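Long-range contact in Alp7A (Bacillus subtilis, PDB 5EC0), which binds ADP and, as an actin-like protein of the bacterial cytoskeleton, probably forms filaments that segregate plasmids: residues N90-L102 with M143-V157. Sequence-based numbering, arbitrary orientation.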
ATOM      1  N   ASN A  90       2.921 -10.479 -10.933  1.00 74.05           N
ATOM      2  CA  ASN A  90       4.311 -10.047 -10.999  1.00 61.99           C
ATOM      3  C   ASN A  90       4.354  -8.545 -11.274  1.00 52.98           C
ATOM      4  O   ASN A  90       4.021  -8.091 -12.371  1.00 49.89           O
ATOM      5  CB  ASN A  90       5.068 -10.839 -12.075  1.00 60.71           C
ATOM      6  CG  ASN A  90       6.565 -10.567 -12.067  1.00 63.88           C
ATOM      7  OD1 ASN A  90       7.005  -9.441 -11.827  1.00 65.90           O
ATOM      8  ND2 ASN A  90       7.356 -11.601 -12.339  1.00 66.32           N
ATOM      9  N   LYS A  91       4.760  -7.777 -10.268  1.00 42.00           N
ATOM     10  CA  LYS A  91       4.647  -6.327 -10.325  1.00 45.21           C
ATOM     11  C   LYS A  91       5.501  -5.717 -11.437  1.00 49.79           C
ATOM     12  O   LYS A  91       5.210  -4.615 -11.921  1.00 43.57           O
ATOM     13  CB  LYS A  91       5.038  -5.717  -8.975  1.00 54.09           C
ATOM     14  CG  LYS A  91       4.207  -6.215  -7.795  1.00 57.59           C
ATOM     15  CD  LYS A  91       2.823  -5.580  -7.782  1.00 51.88           C
ATOM     16  CE  LYS A  91       2.056  -5.937  -6.516  1.00 51.73           C
ATOM     17  NZ  LYS A  91       0.628  -5.517  -6.615  1.00 52.84           N
ATOM     18  N   VAL A  92       6.547  -6.442 -11.842  1.00 51.23           N
ATOM     19  CA  VAL A  92       7.495  -5.935 -12.828  1.00 48.08           C
ATOM     20  C   VAL A  92       7.009  -6.153 -14.257  1.00 48.70           C
ATOM     21  O   VAL A  92       7.033  -5.234 -15.069  1.00 45.42           O
ATOM     22  CB  VAL A  92       8.883  -6.589 -12.664  1.00 48.49           C
ATOM     23  CG1 VAL A  92       9.845  -6.076 -13.727  1.00 47.08           C
ATOM     24  CG2 VAL A  92       9.437  -6.316 -11.278  1.00 47.76           C
ATOM     25  N   GLU A  93       6.558  -7.366 -14.560  1.00 49.02           N
ATOM     26  CA  GLU A  93       6.220  -7.716 -15.938  1.00 53.74           C
ATOM     27  C   GLU A  93       4.747  -7.468 -16.298  1.00 52.21           C
ATOM     28  O   GLU A  93       4.384  -7.450 -17.472  1.00 57.97           O
ATOM     29  CB  GLU A  93       6.604  -9.171 -16.187  1.00 58.07           C
ATOM     30  CG  GLU A  93       8.106  -9.399 -16.045  1.00 66.72           C
ATOM     31  CD  GLU A  93       8.474 -10.863 -16.042  1.00 86.47           C
ATOM     32  OE1 GLU A  93       7.604 -11.680 -15.673  1.00 94.60           O
ATOM     33  OE2 GLU A  93       9.621 -11.203 -16.417  1.00 92.96           O
ATOM     34  N   SER A  94       3.912  -7.260 -15.289  1.00 48.96           N
ATOM     35  CA  SER A  94       2.512  -6.923 -15.501  1.00 47.64           C
ATOM     36  C   SER A  94       2.318  -5.443 -15.809  1.00 53.35           C
ATOM     37  O   SER A  94       2.967  -4.589 -15.213  1.00 51.93           O
ATOM     38  CB  SER A  94       1.683  -7.288 -14.276  1.00 41.34           C
ATOM     39  OG  SER A  94       0.416  -6.674 -14.344  1.00 40.83           O
ATOM     40  N   HIS A  95       1.403  -5.152 -16.727  1.00 51.46           N
ATOM     41  CA  HIS A  95       1.107  -3.784 -17.135  1.00 47.56           C
ATOM     42  C   HIS A  95       0.217  -3.054 -16.132  1.00 39.46           C
ATOM     43  O   HIS A  95       0.120  -1.823 -16.150  1.00 37.00           O
ATOM     44  CB  HIS A  95       0.432  -3.793 -18.505  1.00 53.94           C
ATOM     45  CG  HIS A  95      -0.830  -4.594 -18.538  1.00 66.96           C
ATOM     46  ND1 HIS A  95      -0.858  -5.924 -18.900  1.00 73.68           N
ATOM     47  CD2 HIS A  95      -2.106  -4.260 -18.227  1.00 67.87           C
ATOM     48  CE1 HIS A  95      -2.100  -6.371 -18.825  1.00 73.37           C
ATOM     49  NE2 HIS A  95      -2.876  -5.383 -18.416  1.00 69.59           N
ATOM     50  N   ILE A  96      -0.432  -3.814 -15.253  1.00 33.68           N
ATOM     51  CA  ILE A  96      -1.378  -3.236 -14.300  1.00 30.77           C
ATOM     52  C   ILE A  96      -0.802  -2.102 -13.412  1.00 37.61           C
ATOM     53  O   ILE A  96      -1.428  -1.042 -13.312  1.00 40.65           O
ATOM     54  CB  ILE A  96      -1.994  -4.344 -13.408  1.00 42.14           C
ATOM     55  CG1 ILE A  96      -2.936  -5.211 -14.239  1.00 44.58           C
ATOM     56  CG2 ILE A  96      -2.739  -3.751 -12.199  1.00 35.74           C
ATOM     57  CD1 ILE A  96      -3.519  -6.379 -13.461  1.00 50.96           C
ATOM     58  N   PRO A  97       0.371  -2.303 -12.775  1.00 34.65           N
ATOM     59  CA  PRO A  97       0.901  -1.162 -12.008  1.00 33.70           C
ATOM     60  C   PRO A  97       1.209   0.051 -12.880  1.00 30.74           C
ATOM     61  O   PRO A  97       0.930   1.197 -12.504  1.00 31.55           O
ATOM     62  CB  PRO A  97       2.205  -1.708 -11.392  1.00 25.81           C
ATOM     63  CG  PRO A  97       2.083  -3.178 -11.450  1.00 31.61           C
ATOM     64  CD  PRO A  97       1.234  -3.495 -12.650  1.00 34.37           C
ATOM     65  N   TYR A  98       1.798  -0.209 -14.039  1.00 25.90           N
ATOM     66  CA  TYR A  98       2.162   0.851 -14.964  1.00 33.84           C
ATOM     67  C   TYR A  98       0.923   1.659 -15.415  1.00 36.98           C
ATOM     68  O   TYR A  98       0.941   2.897 -15.413  1.00 34.01           O
ATOM     69  CB  TYR A  98       2.888   0.247 -16.163  1.00 34.79           C
ATOM     70  CG  TYR A  98       3.174   1.217 -17.281  1.00 34.35           C
ATOM     71  CD1 TYR A  98       4.154   2.196 -17.147  1.00 27.32           C
ATOM     72  CD2 TYR A  98       2.488   1.129 -18.490  1.00 35.37           C
ATOM     73  CE1 TYR A  98       4.418   3.085 -18.169  1.00 36.42           C
ATOM     74  CE2 TYR A  98       2.754   2.011 -19.524  1.00 39.63           C
ATOM     75  CZ  TYR A  98       3.718   2.986 -19.354  1.00 40.10           C
ATOM     76  OH  TYR A  98       3.983   3.862 -20.380  1.00 46.06           O
ATOM     77  N   VAL A  99      -0.146   0.961 -15.789  1.00 32.12           N
ATOM     78  CA  VAL A  99      -1.378   1.634 -16.209  1.00 29.88           C
ATOM     79  C   VAL A  99      -1.999   2.407 -15.035  1.00 30.00           C
ATOM     80  O   VAL A  99      -2.436   3.548 -15.188  1.00 27.77           O
ATOM     81  CB  VAL A  99      -2.380   0.623 -16.794  1.00 33.33           C
ATOM     82  CG1 VAL A  99      -3.787   1.229 -16.938  1.00 30.65           C
ATOM     83  CG2 VAL A  99      -1.860   0.107 -18.145  1.00 33.83           C
ATOM     84  N   THR A 100      -2.013   1.811 -13.847  1.00 28.71           N
ATOM     85  CA  THR A 100      -2.541   2.531 -12.695  1.00 26.35           C
ATOM     86  C   THR A 100      -1.755   3.828 -12.430  1.00 29.41           C
ATOM     87  O   THR A 100      -2.348   4.882 -12.196  1.00 33.67           O
ATOM     88  CB  THR A 100      -2.536   1.654 -11.444  1.00 32.37           C
ATOM     89  OG1 THR A 100      -3.112   0.383 -11.763  1.00 35.47           O
ATOM     90  CG2 THR A 100      -3.368   2.299 -10.347  1.00 30.20           C
ATOM     91  N   PHE A 101      -0.426   3.757 -12.507  1.00 25.81           N
ATOM     92  CA  PHE A 101       0.416   4.936 -12.318  1.00 29.08           C
ATOM     93  C   PHE A 101       0.053   6.068 -13.293  1.00 32.18           C
ATOM     94  O   PHE A 101      -0.032   7.234 -12.898  1.00 29.09           O
ATOM     95  CB  PHE A 101       1.895   4.539 -12.459  1.00 28.71           C
ATOM     96  CG  PHE A 101       2.779   5.622 -13.000  1.00 21.87           C
ATOM     97  CD1 PHE A 101       3.208   6.665 -12.190  1.00 28.19           C
ATOM     98  CD2 PHE A 101       3.228   5.573 -14.327  1.00 35.86           C
ATOM     99  CE1 PHE A 101       4.058   7.664 -12.695  1.00 26.11           C
ATOM    100  CE2 PHE A 101       4.082   6.560 -14.839  1.00 26.20           C
ATOM    101  CZ  PHE A 101       4.491   7.604 -14.029  1.00 27.40           C
ATOM    102  N   LEU A 102      -0.172   5.715 -14.554  1.00 23.03           N
ATOM    103  CA  LEU A 102      -0.473   6.706 -15.592  1.00 27.81           C
ATOM    104  C   LEU A 102      -1.792   7.415 -15.328  1.00 23.85           C
ATOM    105  O   LEU A 102      -1.888   8.645 -15.427  1.00 25.70           O
ATOM    106  CB  LEU A 102      -0.516   6.052 -16.971  1.00 25.14           C
ATOM    107  CG  LEU A 102       0.770   5.500 -17.571  1.00 25.79           C
ATOM    108  CD1 LEU A 102       0.476   4.823 -18.919  1.00 27.47           C
ATOM    109  CD2 LEU A 102       1.822   6.608 -17.730  1.00 25.90           C
ATOM    110  N   MET A 143      16.197  -6.876  -9.686  1.00 28.44           N
ATOM    111  CA  MET A 143      14.750  -6.798  -9.861  0.67 30.98           C
ATOM    112  C   MET A 143      14.276  -5.381  -9.538  1.00 29.42           C
ATOM    113  O   MET A 143      13.444  -4.816 -10.251  1.00 32.37           O
ATOM    114  CB  MET A 143      14.013  -7.823  -8.986  0.67 29.23           C
ATOM    115  CG  MET A 143      12.546  -8.046  -9.429  0.67 32.20           C
ATOM    116  SD  MET A 143      11.609  -9.305  -8.522  0.67 48.71           S
ATOM    117  CE  MET A 143      12.477 -10.819  -8.962  0.67 26.43           C
ATOM    118  N   GLN A 144      14.817  -4.797  -8.471  1.00 27.38           N
ATOM    119  CA  GLN A 144      14.427  -3.429  -8.095  1.00 24.92           C
ATOM    120  C   GLN A 144      14.815  -2.430  -9.203  1.00 29.23           C
ATOM    121  O   GLN A 144      14.070  -1.495  -9.491  1.00 29.39           O
ATOM    122  CB  GLN A 144      15.069  -3.008  -6.763  1.00 24.47           C
ATOM    123  CG  GLN A 144      14.749  -3.888  -5.551  1.00 24.04           C
ATOM    124  CD  GLN A 144      15.629  -3.561  -4.329  1.00 27.64           C
ATOM    125  OE1 GLN A 144      16.368  -4.414  -3.841  1.00 34.48           O
ATOM    126  NE2 GLN A 144      15.547  -2.320  -3.837  1.00 23.48           N
ATOM    127  N   LYS A 145      15.984  -2.633  -9.817  1.00 25.06           N
ATOM    128  CA  LYS A 145      16.407  -1.814 -10.955  1.00 33.95           C
ATOM    129  C   LYS A 145      15.461  -1.938 -12.170  1.00 31.74           C
ATOM    130  O   LYS A 145      15.126  -0.940 -12.802  1.00 29.00           O
ATOM    131  CB  LYS A 145      17.846  -2.172 -11.383  1.00 34.42           C
ATOM    132  CG  LYS A 145      18.937  -1.508 -10.540  1.00 43.80           C
ATOM    133  CD  LYS A 145      20.294  -1.596 -11.219  1.00 51.30           C
ATOM    134  CE  LYS A 145      21.314  -2.347 -10.370  1.00 56.92           C
ATOM    135  NZ  LYS A 145      22.622  -2.525 -11.081  1.00 61.40           N
ATOM    136  N   ARG A 146      15.044  -3.155 -12.502  1.00 27.09           N
ATOM    137  CA  ARG A 146      14.098  -3.331 -13.597  1.00 33.43           C
ATOM    138  C   ARG A 146      12.754  -2.679 -13.251  1.00 32.73           C
ATOM    139  O   ARG A 146      12.102  -2.083 -14.112  1.00 36.47           O
ATOM    140  CB  ARG A 146      13.919  -4.817 -13.944  1.00 38.32           C
ATOM    141  CG  ARG A 146      15.156  -5.456 -14.604  1.00 43.95           C
ATOM    142  CD  ARG A 146      14.884  -6.860 -15.171  1.00 43.04           C
ATOM    143  NE  ARG A 146      14.785  -7.868 -14.116  1.00 48.66           N
ATOM    144  CZ  ARG A 146      15.824  -8.535 -13.615  1.00 44.51           C
ATOM    145  NH1 ARG A 146      17.056  -8.308 -14.067  1.00 36.30           N
ATOM    146  NH2 ARG A 146      15.627  -9.425 -12.654  1.00 43.53           N
ATOM    147  N   MET A 147      12.339  -2.772 -11.993  1.00 27.14           N
ATOM    148  CA  MET A 147      11.066  -2.149 -11.603  1.00 29.75           C
ATOM    149  C   MET A 147      11.131  -0.636 -11.808  1.00 32.81           C
ATOM    150  O   MET A 147      10.227  -0.042 -12.409  1.00 34.24           O
ATOM    151  CB  MET A 147      10.708  -2.464 -10.153  1.00 24.37           C
ATOM    152  CG  MET A 147       9.343  -1.904  -9.718  1.00 25.43           C
ATOM    153  SD  MET A 147       7.970  -2.504 -10.739  1.00 32.57           S
ATOM    154  CE  MET A 147       6.574  -1.974  -9.718  1.00 37.32           C
ATOM    155  N   ALA A 148      12.220  -0.031 -11.335  1.00 27.74           N
ATOM    156  CA  ALA A 148      12.444   1.408 -11.489  1.00 30.83           C
ATOM    157  C   ALA A 148      12.500   1.817 -12.962  1.00 32.60           C
ATOM    158  O   ALA A 148      11.982   2.861 -13.348  1.00 32.02           O
ATOM    159  CB  ALA A 148      13.746   1.833 -10.770  1.00 34.03           C
ATOM    160  N   SER A 149      13.139   0.996 -13.785  1.00 30.46           N
ATOM    161  CA  SER A 149      13.259   1.295 -15.209  1.00 33.20           C
ATOM    162  C   SER A 149      11.919   1.342 -15.927  1.00 32.01           C
ATOM    163  O   SER A 149      11.784   1.976 -16.972  1.00 33.48           O
ATOM    164  CB  SER A 149      14.158   0.258 -15.881  1.00 40.24           C
ATOM    165  OG  SER A 149      15.463   0.334 -15.346  1.00 45.35           O
ATOM    166  N   LYS A 150      10.933   0.655 -15.367  1.00 35.05           N
ATOM    167  CA  LYS A 150       9.606   0.600 -15.953  1.00 41.34           C
ATOM    168  C   LYS A 150       8.961   1.982 -15.955  1.00 41.00           C
ATOM    169  O   LYS A 150       8.069   2.268 -16.748  1.00 49.35           O
ATOM    170  CB  LYS A 150       8.727  -0.388 -15.185  1.00 45.83           C
ATOM    171  CG  LYS A 150       7.958  -1.346 -16.058  1.00 50.61           C
ATOM    172  CD  LYS A 150       6.873  -2.041 -15.263  1.00 60.35           C
ATOM    173  CE  LYS A 150       5.772  -2.570 -16.178  1.00 64.39           C
ATOM    174  NZ  LYS A 150       4.568  -2.877 -15.370  1.00 67.46           N
ATOM    175  N   PHE A 151       9.421   2.841 -15.060  1.00 33.35           N
ATOM    176  CA  PHE A 151       8.766   4.120 -14.867  1.00 32.65           C
ATOM    177  C   PHE A 151       9.628   5.282 -15.360  1.00 35.98           C
ATOM    178  O   PHE A 151       9.086   6.295 -15.806  1.00 38.84           O
ATOM    179  CB  PHE A 151       8.376   4.273 -13.401  1.00 26.20           C
ATOM    180  CG  PHE A 151       7.375   3.253 -12.959  1.00 32.03           C
ATOM    181  CD1 PHE A 151       7.792   2.036 -12.426  1.00 30.14           C
ATOM    182  CD2 PHE A 151       6.013   3.478 -13.137  1.00 29.50           C
ATOM    183  CE1 PHE A 151       6.875   1.079 -12.048  1.00 25.36           C
ATOM    184  CE2 PHE A 151       5.088   2.524 -12.775  1.00 28.25           C
ATOM    185  CZ  PHE A 151       5.517   1.316 -12.225  1.00 29.39           C
ATOM    186  N   LEU A 152      10.953   5.113 -15.304  1.00 33.61           N
ATOM    187  CA  LEU A 152      11.899   6.088 -15.860  1.00 29.35           C
ATOM    188  C   LEU A 152      11.579   6.456 -17.319  1.00 38.47           C
ATOM    189  O   LEU A 152      11.176   5.603 -18.121  1.00 32.27           O
ATOM    190  CB  LEU A 152      13.337   5.543 -15.779  1.00 27.83           C
ATOM    191  CG  LEU A 152      14.481   6.544 -15.934  1.00 31.73           C
ATOM    192  CD1 LEU A 152      14.378   7.601 -14.838  1.00 30.39           C
ATOM    193  CD2 LEU A 152      15.855   5.858 -15.884  1.00 31.84           C
ATOM    194  N   GLY A 153      11.765   7.728 -17.663  1.00 37.23           N
ATOM    195  CA  GLY A 153      11.577   8.172 -19.035  1.00 29.56           C
ATOM    196  C   GLY A 153      10.211   8.771 -19.352  1.00 37.05           C
ATOM    197  O   GLY A 153       9.446   9.179 -18.457  1.00 32.73           O
ATOM    198  N   THR A 154       9.911   8.794 -20.647  1.00 33.55           N
ATOM    199  CA  THR A 154       8.759   9.484 -21.202  1.00 36.41           C
ATOM    200  C   THR A 154       7.611   8.525 -21.528  1.00 37.37           C
ATOM    201  O   THR A 154       7.806   7.513 -22.199  1.00 37.17           O
ATOM    202  CB  THR A 154       9.161  10.231 -22.480  1.00 36.79           C
ATOM    203  OG1 THR A 154      10.246  11.116 -22.183  1.00 34.41           O
ATOM    204  CG2 THR A 154       7.973  11.021 -23.052  1.00 40.78           C
ATOM    205  N   HIS A 155       6.422   8.850 -21.045  1.00 33.83           N
ATOM    206  CA  HIS A 155       5.235   8.048 -21.321  1.00 38.40           C
ATOM    207  C   HIS A 155       4.089   8.927 -21.763  1.00 36.42           C
ATOM    208  O   HIS A 155       4.052  10.113 -21.447  1.00 40.46           O
ATOM    209  CB  HIS A 155       4.812   7.263 -20.084  1.00 29.79           C
ATOM    210  CG  HIS A 155       5.964   6.679 -19.327  1.00 37.30           C
ATOM    211  ND1 HIS A 155       6.635   5.554 -19.751  1.00 43.05           N
ATOM    212  CD2 HIS A 155       6.553   7.064 -18.175  1.00 36.43           C
ATOM    213  CE1 HIS A 155       7.598   5.271 -18.888  1.00 44.22           C
ATOM    214  NE2 HIS A 155       7.565   6.171 -17.920  1.00 40.54           N
ATOM    215  N   GLN A 156       3.138   8.344 -22.477  1.00 35.75           N
ATOM    216  CA  GLN A 156       1.907   9.069 -22.751  1.00 38.19           C
ATOM    217  C   GLN A 156       0.684   8.310 -22.308  1.00 38.08           C
ATOM    218  O   GLN A 156       0.649   7.078 -22.346  1.00 37.50           O
ATOM    219  CB  GLN A 156       1.788   9.387 -24.227  1.00 43.87           C
ATOM    220  CG  GLN A 156       2.904  10.239 -24.735  1.00 47.90           C
ATOM    221  CD  GLN A 156       2.668  10.641 -26.155  1.00 58.48           C
ATOM    222  OE1 GLN A 156       2.797   9.825 -27.069  1.00 64.04           O
ATOM    223  NE2 GLN A 156       2.288  11.897 -26.356  1.00 62.17           N
ATOM    224  N   VAL A 157      -0.326   9.057 -21.890  1.00 36.17           N
ATOM    225  CA  VAL A 157      -1.614   8.465 -21.600  1.00 32.32           C
ATOM    226  C   VAL A 157      -2.719   9.423 -22.048  1.00 42.09           C
ATOM    227  O   VAL A 157      -2.567  10.649 -21.947  1.00 42.57           O
ATOM    228  CB  VAL A 157      -1.745   8.115 -20.098  1.00 30.69           C
ATOM    229  CG1 VAL A 157      -1.547   9.355 -19.230  1.00 30.26           C
ATOM    230  CG2 VAL A 157      -3.096   7.435 -19.808  1.00 32.52           C
TER
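Y98, F101 and L102 on the first turns of helix 95-112 pack against F151, H155 and V157 in an actin-like fold: the start of this helix lies across strand 153-159, with an aromatic centre, while the loop leading into it rests on helix 140-149. The axes of helix 95-102 and strand 153-157 run at 75° to each other. Two T-shaped pairs carry the middle. F151 sets its CD2/CE2 edge over one face of F101, planes at 90° and CD2 to CD2 3.7 Å. The edge of Y98 points at one face of H155, its CE1 lying 3.7 Å from H155 ND1. At the edge of the imidazole, H155 NE2 donates to F151 O (2.6 Å) in an almost straight bond that lies in the ring plane and fixes the ring's rotation. Were H155 an alanine, F151 O would probably lose this donor and the edge of Y98 the face it meets. One turn on, L102 of the helix lays CD2 on H155 CB and, further along the strand, CB on V157 CB (both 3.9 Å). K150 reaches the loop ahead of helix 95-112 with its chain extended beyond CG, passes V92 O, and hydrogen-bonds through NZ to S94 O; the modelled length, 2.3 Å, is doubtfully short. S94 also N-caps the helix, its OG accepting from I96 N (3.1 Å). V92 rests its CG2 on M147 SD (4.1 Å), which M147, bent at chi2 (58°), also brings to K91 O. Around these pairs, F125 of strand 119-129 stacks on F151 and also meets the ring of F101, and L129 of that strand touches V92 and M147. K91 extends toward the nucleotide site, touching N12, which binds ADP, and strand 153-159 pairs with strands 56-62 and 166-179.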